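Local coordinates for protein 3-chlorocatechol 1,2-dioxygenase (PDB 2BOY) that probably catalyses the iron(III)-dependent intradiol ring cleavage of chlorocatechols by dioxygen, a step in the breakdown of aromatic compounds, at residues 75-79 with 122-126; 80-86 with 143-149. One frame throughout, in Å; residues are numbered along the deposited sequence.

Contact 1: 75-79 with 122-126; sequences QGPYF and LDMWQ. With BHO (benzhydroxamic acid), chain J.
Phe79 overlaps the indole of Trp125 edge to face: its CD1 stands over the six-membered ring, 3.5 Å from CZ3, with the two ring planes at 58°. This joins the loop 75-79, which lines the ligand pocket of the intradiol dioxygenase fold, to strand 121-125 of its mixed beta sheet. The backbone takes part as well, for Phe79 CA lies 4.0 Å from the centroid of the five-membered ring of Trp125, over its face, in a CH-pi contact. With CG anti to the backbone N (chi1 174°), the Phe79 ring runs out across the indole until CZ comes within 3.7 Å of Asp123 OD1, the carboxylate meeting the ring edge with its own plane perpendicular to it. The ring of His193, an iron ligand, stacks on the indole, so Trp125 adjoins the metal site. At the indole edge, Gln75 O lies 3.7 Å from Trp125 CZ2.

Benzhydroxamic acid occupies the pocket on the side of Gly76, Pro77 and Tyr78, and Pro77 CD packs against its ring. Gly76 has a positive phi, and a CB there would run into C2 of the ligand. Tyr78 is held at its far end by a hydrogen bond between its OH and that of Tyr167, while its ring meets iron-binding Tyr133. No direct hydrogen bond links the two segments; water 1 does the bridging, donating to Gln75 O and to O2 of the ligand and accepting from Tyr78 N and, in the plane of the indole, from Trp125 NE1 at 3.1 Å.

Contact 2: 80-86 with 143-149; sequences IPGAPEL and YLFRGKI
Tyr143 lies along the bend of 81-84, its ring alongside the backbone of Gly82 and Ala83 and its hydroxyl donating to Pro81 O at 2.7 Å, in the carbonyl plane on a lone pair. A chi1 of -65° puts CG beside the backbone N and anti to the carbonyl carbon, at the start of the type II turn from Tyr143 to Arg146; this turns the ring toward the loop and brings CE1 to 3.4 Å from Ala83 N while CB packs on Pro84 CD. Gly82 passes so close to the hydroxyl that a CB would clash with it. A phenylalanine here would probably leave Pro81 O without its hydroxyl donor and the bend less firmly tied to the turn.

Arg146 reaches out with an extended chain from CG to NE, and Ile80 CG1 sits over the centre of one guanidinium face, 3.6 Å from CZ. NE is bound to Ser134 OG; water 2, at the guanidinium edge, joins NH1 to Ile80 O. Lys148, also extended, lays its methylenes along the loop, CD 3.3 Å from Ala83 O.

Farther along, Glu85 forms a single beta bridge with Lys148: Lys148 N donates to Pro84 O and Leu86 N to Lys148 O, both at 2.9 Å. Leu86 CD1 closes on Ile149 CG2. The loop is thus fixed to strand 146-150 largely by main-chain carbonyls, while both cationic side chains offer it mainly their flat or aliphatic parts.

Contacts 1 and 2 are consecutive parts of one join, their centres about 10 Å apart: the continuous loop 75-86 runs from the ligand pocket out along neighbouring antiparallel strands 121-125 and 146-150. Among the bonds that pair these strands is the probable one from Met124 N to Gly147 O, 2.8 Å. Arg146 of contact 2 also ties the contacts, since its NH1 lies 2.8 Å from Tyr78 O, a probable hydrogen bond, and 3.5 Å from Trp125 CD1. Lys148 CE packs against Asp123 OD1 at 3.2 Å. Contact 1 touches benzhydroxamic acid itself, whereas in contact 2 the Arg146 side chain stands about 7 Å from the ligand and about 8 Å from the iron, consistent with a second-shell position.

Contact 1: 75-79 with 122-126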
ATOM      1  N   GLN A  75     -16.314 -10.820  -2.092  1.00 16.66           N
ATOM      2  CA  GLN A  75     -17.339  -9.897  -2.577  1.00 18.26           C
ATOM      3  C   GLN A  75     -16.841  -9.097  -3.806  1.00 18.32           C
ATOM      4  O   GLN A  75     -17.608  -8.802  -4.734  1.00 18.46           O
ATOM      5  CB  GLN A  75     -17.690  -8.894  -1.472  1.00 18.62           C
ATOM      6  CG  GLN A  75     -18.850  -7.959  -1.886  1.00 16.40           C
ATOM      7  CD  GLN A  75     -19.311  -7.051  -0.791  1.00 21.55           C
ATOM      8  OE1 GLN A  75     -19.319  -5.820  -0.962  1.00 24.38           O
ATOM      9  NE2 GLN A  75     -19.678  -7.621   0.347  1.00 19.56           N
ATOM     10  N   GLY A  76     -15.575  -8.693  -3.774  1.00 18.45           N
ATOM     11  CA  GLY A  76     -15.057  -7.755  -4.772  1.00 18.38           C
ATOM     12  C   GLY A  76     -15.589  -6.335  -4.507  1.00 18.71           C
ATOM     13  O   GLY A  76     -16.358  -6.092  -3.544  1.00 21.12           O
ATOM     14  N   PRO A  77     -15.169  -5.371  -5.320  1.00 18.96           N
ATOM     15  CA  PRO A  77     -15.419  -3.950  -5.030  1.00 18.65           C
ATOM     16  C   PRO A  77     -16.608  -3.323  -5.736  1.00 18.98           C
ATOM     17  O   PRO A  77     -16.802  -2.097  -5.599  1.00 18.71           O
ATOM     18  CB  PRO A  77     -14.117  -3.276  -5.546  1.00 19.05           C
ATOM     19  CG  PRO A  77     -13.822  -4.071  -6.793  1.00 19.60           C
ATOM     20  CD  PRO A  77     -14.226  -5.543  -6.454  1.00 18.37           C
ATOM     21  N   TYR A  78     -17.391  -4.111  -6.466  1.00 18.36           N
ATOM     22  CA  TYR A  78     -18.428  -3.556  -7.309  1.00 18.92           C
ATOM     23  C   TYR A  78     -19.859  -3.805  -6.872  1.00 18.89           C
ATOM     24  O   TYR A  78     -20.782  -3.576  -7.671  1.00 19.67           O
ATOM     25  CB  TYR A  78     -18.259  -4.056  -8.767  1.00 19.40           C
ATOM     26  CG  TYR A  78     -16.958  -3.603  -9.401  1.00 20.14           C
ATOM     27  CD1 TYR A  78     -16.264  -2.475  -8.935  1.00 23.20           C
ATOM     28  CD2 TYR A  78     -16.446  -4.292 -10.483  1.00 24.39           C
ATOM     29  CE1 TYR A  78     -15.051  -2.067  -9.572  1.00 25.19           C
ATOM     30  CE2 TYR A  78     -15.255  -3.904 -11.104  1.00 27.89           C
ATOM     31  CZ  TYR A  78     -14.580  -2.803 -10.655  1.00 28.40           C
ATOM     32  OH  TYR A  78     -13.404  -2.478 -11.330  1.00 33.02           O
ATOM     33  N   PHE A  79     -20.073  -4.234  -5.626  1.00 18.10           N
ATOM     34  CA  PHE A  79     -21.448  -4.333  -5.137  1.00 19.47           C
ATOM     35  C   PHE A  79     -22.008  -2.933  -4.989  1.00 19.97           C
ATOM     36  O   PHE A  79     -21.273  -2.033  -4.562  1.00 20.74           O
ATOM     37  CB  PHE A  79     -21.498  -4.986  -3.736  1.00 19.67           C
ATOM     38  CG  PHE A  79     -22.865  -4.986  -3.117  1.00 20.84           C
ATOM     39  CD1 PHE A  79     -23.913  -5.713  -3.701  1.00 19.45           C
ATOM     40  CD2 PHE A  79     -23.111  -4.274  -1.926  1.00 21.07           C
ATOM     41  CE1 PHE A  79     -25.179  -5.708  -3.118  1.00 19.46           C
ATOM     42  CE2 PHE A  79     -24.400  -4.272  -1.322  1.00 21.73           C
ATOM     43  CZ  PHE A  79     -25.430  -4.973  -1.918  1.00 19.33           C
ATOM     44  N   LEU A 122     -31.965 -12.642  -1.891  1.00 21.55           N
ATOM     45  CA  LEU A 122     -30.700 -12.765  -2.636  1.00 20.98           C
ATOM     46  C   LEU A 122     -30.492 -11.499  -3.442  1.00 21.16           C
ATOM     47  O   LEU A 122     -31.405 -11.056  -4.143  1.00 22.39           O
ATOM     48  CB  LEU A 122     -30.687 -13.985  -3.587  1.00 20.89           C
ATOM     49  CG  LEU A 122     -30.795 -15.399  -3.002  1.00 19.49           C
ATOM     50  CD1 LEU A 122     -32.270 -15.794  -2.898  1.00 19.64           C
ATOM     51  CD2 LEU A 122     -30.040 -16.391  -3.818  1.00 17.73           C
ATOM     52  N   ASP A 123     -29.306 -10.909  -3.307  1.00 20.22           N
ATOM     53  CA  ASP A 123     -28.899  -9.757  -4.067  1.00 20.60           C
ATOM     54  C   ASP A 123     -27.946 -10.310  -5.115  1.00 19.83           C
ATOM     55  O   ASP A 123     -26.946 -10.917  -4.752  1.00 20.65           O
ATOM     56  CB  ASP A 123     -28.128  -8.812  -3.147  1.00 22.42           C
ATOM     57  CG  ASP A 123     -28.561  -7.376  -3.278  1.00 25.31           C
ATOM     58  OD1 ASP A 123     -28.735  -6.704  -2.258  1.00 28.72           O
ATOM     59  OD2 ASP A 123     -28.732  -6.809  -4.361  1.00 28.21           O
ATOM     60  N   MET A 124     -28.194 -10.064  -6.396  1.00 17.90           N
ATOM     61  CA  MET A 124     -27.287 -10.607  -7.436  1.00 16.04           C
ATOM     62  C   MET A 124     -26.806  -9.486  -8.326  1.00 15.28           C
ATOM     63  O   MET A 124     -27.576  -8.584  -8.610  1.00 15.09           O
ATOM     64  CB  MET A 124     -28.008 -11.674  -8.250  1.00 16.41           C
ATOM     65  CG  MET A 124     -27.090 -12.638  -9.042  1.00 17.96           C
ATOM     66  SD  MET A 124     -26.449 -11.989 -10.657  1.00 20.20           S
ATOM     67  CE  MET A 124     -27.620 -12.683 -11.841  1.00 17.05           C
ATOM     68  N   TRP A 125     -25.511  -9.473  -8.648  1.00 14.30           N
ATOM     69  CA  TRP A 125     -24.995  -8.502  -9.612  1.00 15.35           C
ATOM     70  C   TRP A 125     -24.009  -9.192 -10.510  1.00 16.30           C
ATOM     71  O   TRP A 125     -23.364 -10.170 -10.118  1.00 16.23           O
ATOM     72  CB  TRP A 125     -24.396  -7.231  -8.940  1.00 14.43           C
ATOM     73  CG  TRP A 125     -23.151  -7.406  -8.093  1.00 15.66           C
ATOM     74  CD1 TRP A 125     -21.900  -6.963  -8.395  1.00 16.10           C
ATOM     75  CD2 TRP A 125     -23.062  -7.977  -6.760  1.00 15.61           C
ATOM     76  NE1 TRP A 125     -21.028  -7.231  -7.362  1.00 16.61           N
ATOM     77  CE2 TRP A 125     -21.697  -7.885  -6.358  1.00 16.85           C
ATOM     78  CE3 TRP A 125     -23.990  -8.592  -5.890  1.00 15.45           C
ATOM     79  CZ2 TRP A 125     -21.219  -8.387  -5.117  1.00 15.25           C
ATOM     80  CZ3 TRP A 125     -23.528  -9.095  -4.653  1.00 15.78           C
ATOM     81  CH2 TRP A 125     -22.145  -8.999  -4.285  1.00 16.43           C
ATOM     82  N   GLN A 126     -23.876  -8.670 -11.724  1.00 16.12           N
ATOM     83  CA  GLN A 126     -23.027  -9.294 -12.713  1.00 15.91           C
ATOM     84  C   GLN A 126     -22.710  -8.213 -13.727  1.00 16.40           C
ATOM     85  O   GLN A 126     -23.403  -7.194 -13.795  1.00 15.60           O
ATOM     86  CB  GLN A 126     -23.761 -10.464 -13.412  1.00 15.32           C
ATOM     87  CG  GLN A 126     -24.981  -9.983 -14.287  1.00 16.03           C
ATOM     88  CD  GLN A 126     -25.555 -11.084 -15.129  1.00 18.87           C
ATOM     89  OE1 GLN A 126     -26.458 -11.798 -14.701  1.00 17.30           O
ATOM     90  NE2 GLN A 126     -25.051 -11.211 -16.361  1.00 17.78           N
TER
HETATM   91  C1  BHO J1256     -13.980  -8.237  -8.846  1.00 27.06           C
HETATM   92  C2  BHO J1256     -13.114  -8.824  -7.804  1.00 23.55           C
HETATM   93  C3  BHO J1256     -11.852  -8.267  -7.592  1.00 24.45           C
HETATM   94  C4  BHO J1256     -11.436  -7.186  -8.386  1.00 23.54           C
HETATM   95  C5  BHO J1256     -12.256  -6.653  -9.366  1.00 27.64           C
HETATM   96  C6  BHO J1256     -13.525  -7.178  -9.614  1.00 29.03           C
HETATM   97  C   BHO J1256     -15.333  -8.836  -9.069  1.00 29.90           C
HETATM   98  O1  BHO J1256     -15.458  -9.986  -8.801  1.00 37.08           O
HETATM   99  N   BHO J1256     -16.383  -8.225  -9.578  1.00 32.14           N
HETATM  100  O2  BHO J1256     -16.793  -7.110  -9.214  1.00 37.54           O
HETATM  101  O   HOH W   1     -17.913  -6.962  -6.983  1.00 15.52           O

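Contact 2: 80-86 with 143-149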
ATOM      1  N   ILE A  80     -23.298  -2.760  -5.314  1.00 17.67           N
ATOM      2  CA  ILE A  80     -24.021  -1.525  -5.073  1.00 17.31           C
ATOM      3  C   ILE A  80     -25.374  -1.826  -4.403  1.00 17.28           C
ATOM      4  O   ILE A  80     -26.218  -2.579  -4.963  1.00 18.64           O
ATOM      5  CB  ILE A  80     -24.239  -0.737  -6.421  1.00 16.14           C
ATOM      6  CG1 ILE A  80     -22.887  -0.449  -7.147  1.00 14.05           C
ATOM      7  CG2 ILE A  80     -25.057   0.535  -6.145  1.00 16.02           C
ATOM      8  CD1 ILE A  80     -22.050   0.789  -6.614  1.00 16.41           C
ATOM      9  N   PRO A  81     -25.600  -1.277  -3.209  1.00 18.69           N
ATOM     10  CA  PRO A  81     -26.841  -1.534  -2.479  1.00 19.00           C
ATOM     11  C   PRO A  81     -28.010  -0.889  -3.170  1.00 19.53           C
ATOM     12  O   PRO A  81     -27.821   0.019  -4.001  1.00 18.50           O
ATOM     13  CB  PRO A  81     -26.602  -0.832  -1.117  1.00 19.67           C
ATOM     14  CG  PRO A  81     -25.663   0.304  -1.483  1.00 18.88           C
ATOM     15  CD  PRO A  81     -24.694  -0.396  -2.435  1.00 18.96           C
ATOM     16  N   GLY A  82     -29.204  -1.367  -2.837  1.00 18.40           N
ATOM     17  CA  GLY A  82     -30.400  -0.761  -3.348  1.00 19.78           C
ATOM     18  C   GLY A  82     -30.965  -1.302  -4.654  1.00 19.83           C
ATOM     19  O   GLY A  82     -31.889  -0.692  -5.190  1.00 19.46           O
ATOM     20  N   ALA A  83     -30.444  -2.411  -5.163  1.00 19.74           N
ATOM     21  CA  ALA A  83     -30.986  -2.974  -6.430  1.00 19.89           C
ATOM     22  C   ALA A  83     -32.488  -3.225  -6.338  1.00 20.52           C
ATOM     23  O   ALA A  83     -33.001  -3.549  -5.246  1.00 20.60           O
ATOM     24  CB  ALA A  83     -30.229  -4.295  -6.818  1.00 18.99           C
ATOM     25  N   PRO A  84     -33.208  -3.087  -7.453  1.00 21.16           N
ATOM     26  CA  PRO A  84     -34.667  -3.264  -7.440  1.00 22.04           C
ATOM     27  C   PRO A  84     -35.096  -4.691  -7.063  1.00 22.59           C
ATOM     28  O   PRO A  84     -34.439  -5.677  -7.414  1.00 21.46           O
ATOM     29  CB  PRO A  84     -35.077  -2.911  -8.877  1.00 22.30           C
ATOM     30  CG  PRO A  84     -33.816  -3.176  -9.696  1.00 23.75           C
ATOM     31  CD  PRO A  84     -32.688  -2.783  -8.809  1.00 20.69           C
ATOM     32  N   GLU A  85     -36.173  -4.794  -6.307  1.00 22.64           N
ATOM     33  CA  GLU A  85     -36.821  -6.082  -6.040  1.00 24.68           C
ATOM     34  C   GLU A  85     -37.492  -6.479  -7.349  1.00 24.33           C
ATOM     35  O   GLU A  85     -38.325  -5.735  -7.878  1.00 24.96           O
ATOM     36  CB  GLU A  85     -37.890  -5.943  -4.950  1.00 25.40           C
ATOM     37  CG  GLU A  85     -37.480  -5.010  -3.804  1.00 30.47           C
ATOM     38  CD  GLU A  85     -38.384  -5.126  -2.568  1.00 36.20           C
ATOM     39  OE1 GLU A  85     -39.606  -5.320  -2.753  1.00 38.60           O
ATOM     40  OE2 GLU A  85     -37.863  -5.030  -1.416  1.00 36.71           O
ATOM     41  N   LEU A  86     -37.075  -7.607  -7.913  1.00 23.04           N
ATOM     42  CA  LEU A  86     -37.591  -8.030  -9.227  1.00 20.86           C
ATOM     43  C   LEU A  86     -38.971  -8.639  -9.046  1.00 21.49           C
ATOM     44  O   LEU A  86     -39.310  -9.093  -7.962  1.00 20.17           O
ATOM     45  CB  LEU A  86     -36.645  -9.073  -9.837  1.00 20.73           C
ATOM     46  CG  LEU A  86     -35.197  -8.626  -9.994  1.00 18.64           C
ATOM     47  CD1 LEU A  86     -34.353  -9.720 -10.690  1.00 18.62           C
ATOM     48  CD2 LEU A  86     -35.079  -7.315 -10.744  1.00 20.31           C
ATOM     49  N   TYR A 143     -28.417   0.309 -12.127  1.00 20.84           N
ATOM     50  CA  TYR A 143     -28.907  -1.022 -11.757  1.00 18.98           C
ATOM     51  C   TYR A 143     -29.084  -1.985 -12.933  1.00 18.52           C
ATOM     52  O   TYR A 143     -29.743  -3.012 -12.782  1.00 17.22           O
ATOM     53  CB  TYR A 143     -30.177  -0.986 -10.889  1.00 18.84           C
ATOM     54  CG  TYR A 143     -29.947  -0.352  -9.502  1.00 20.06           C
ATOM     55  CD1 TYR A 143     -29.088  -0.939  -8.575  1.00 20.62           C
ATOM     56  CD2 TYR A 143     -30.604   0.839  -9.133  1.00 20.54           C
ATOM     57  CE1 TYR A 143     -28.874  -0.358  -7.318  1.00 18.37           C
ATOM     58  CE2 TYR A 143     -30.406   1.428  -7.848  1.00 20.35           C
ATOM     59  CZ  TYR A 143     -29.530   0.832  -6.974  1.00 21.16           C
ATOM     60  OH  TYR A 143     -29.334   1.393  -5.724  1.00 18.78           O
ATOM     61  N   LEU A 144     -28.464  -1.701 -14.075  1.00 17.49           N
ATOM     62  CA  LEU A 144     -28.463  -2.738 -15.109  1.00 17.62           C
ATOM     63  C   LEU A 144     -27.806  -3.966 -14.450  1.00 17.25           C
ATOM     64  O   LEU A 144     -26.751  -3.807 -13.808  1.00 19.72           O
ATOM     65  CB  LEU A 144     -27.615  -2.336 -16.291  1.00 16.86           C
ATOM     66  CG  LEU A 144     -27.891  -3.135 -17.566  1.00 18.72           C
ATOM     67  CD1 LEU A 144     -29.265  -2.611 -18.132  1.00 20.02           C
ATOM     68  CD2 LEU A 144     -26.763  -2.947 -18.520  1.00 18.95           C
ATOM     69  N   PHE A 145     -28.387  -5.150 -14.632  1.00 16.46           N
ATOM     70  CA  PHE A 145     -27.778  -6.414 -14.173  1.00 16.42           C
ATOM     71  C   PHE A 145     -27.500  -6.419 -12.665  1.00 16.23           C
ATOM     72  O   PHE A 145     -26.545  -7.033 -12.214  1.00 15.01           O
ATOM     73  CB  PHE A 145     -26.502  -6.768 -14.955  1.00 17.06           C
ATOM     74  CG  PHE A 145     -26.798  -7.315 -16.326  1.00 17.60           C
ATOM     75  CD1 PHE A 145     -26.455  -6.578 -17.473  1.00 17.53           C
ATOM     76  CD2 PHE A 145     -27.512  -8.496 -16.460  1.00 15.16           C
ATOM     77  CE1 PHE A 145     -26.788  -7.078 -18.740  1.00 20.83           C
ATOM     78  CE2 PHE A 145     -27.837  -9.022 -17.719  1.00 16.14           C
ATOM     79  CZ  PHE A 145     -27.468  -8.296 -18.860  1.00 15.29           C
ATOM     80  N   ARG A 146     -28.409  -5.796 -11.921  1.00 16.92           N
ATOM     81  CA  ARG A 146     -28.415  -5.845 -10.450  1.00 16.34           C
ATOM     82  C   ARG A 146     -29.852  -6.027  -9.996  1.00 17.64           C
ATOM     83  O   ARG A 146     -30.747  -5.253 -10.407  1.00 18.47           O
ATOM     84  CB  ARG A 146     -27.870  -4.511  -9.911  1.00 15.95           C
ATOM     85  CG  ARG A 146     -26.415  -4.223 -10.295  1.00 16.57           C
ATOM     86  CD  ARG A 146     -25.857  -2.871  -9.801  1.00 14.06           C
ATOM     87  NE  ARG A 146     -24.477  -2.640 -10.223  1.00 15.00           N
ATOM     88  CZ  ARG A 146     -23.381  -3.069  -9.584  1.00 16.23           C
ATOM     89  NH1 ARG A 146     -23.465  -3.817  -8.453  1.00 16.63           N
ATOM     90  NH2 ARG A 146     -22.184  -2.747 -10.074  1.00 14.84           N
ATOM     91  N   GLY A 147     -30.111  -7.023  -9.130  1.00 17.35           N
ATOM     92  CA  GLY A 147     -31.479  -7.248  -8.684  1.00 18.24           C
ATOM     93  C   GLY A 147     -31.578  -8.042  -7.395  1.00 18.02           C
ATOM     94  O   GLY A 147     -30.657  -8.815  -7.054  1.00 18.61           O
ATOM     95  N   LYS A 148     -32.719  -7.905  -6.737  1.00 18.61           N
ATOM     96  CA  LYS A 148     -33.020  -8.679  -5.540  1.00 19.73           C
ATOM     97  C   LYS A 148     -34.201  -9.600  -5.820  1.00 19.79           C
ATOM     98  O   LYS A 148     -35.202  -9.173  -6.394  1.00 19.54           O
ATOM     99  CB  LYS A 148     -33.387  -7.756  -4.389  1.00 19.94           C
ATOM    100  CG  LYS A 148     -32.218  -6.889  -3.950  1.00 23.06           C
ATOM    101  CD  LYS A 148     -32.677  -5.891  -2.952  1.00 26.74           C
ATOM    102  CE  LYS A 148     -31.509  -5.181  -2.304  1.00 27.74           C
ATOM    103  NZ  LYS A 148     -32.081  -4.362  -1.244  1.00 28.67           N
ATOM    104  N   ILE A 149     -34.082 -10.843  -5.373  1.00 20.96           N
ATOM    105  CA  ILE A 149     -35.145 -11.833  -5.480  1.00 22.76           C
ATOM    106  C   ILE A 149     -35.290 -12.560  -4.144  1.00 24.19           C
ATOM    107  O   ILE A 149     -34.471 -12.370  -3.212  1.00 24.10           O
ATOM    108  CB  ILE A 149     -34.790 -12.833  -6.559  1.00 22.96           C
ATOM    109  CG1 ILE A 149     -33.381 -13.327  -6.309  1.00 23.84           C
ATOM    110  CG2 ILE A 149     -34.820 -12.152  -7.941  1.00 23.39           C
ATOM    111  CD1 ILE A 149     -33.033 -14.584  -7.010  1.00 28.56           C
TER
HETATM  112  O   HOH W   2     -25.543  -4.499  -6.769  1.00 18.39           O
HETATM  113  O   HOH W   3     -37.830  -9.219  -5.214  1.00 41.30           O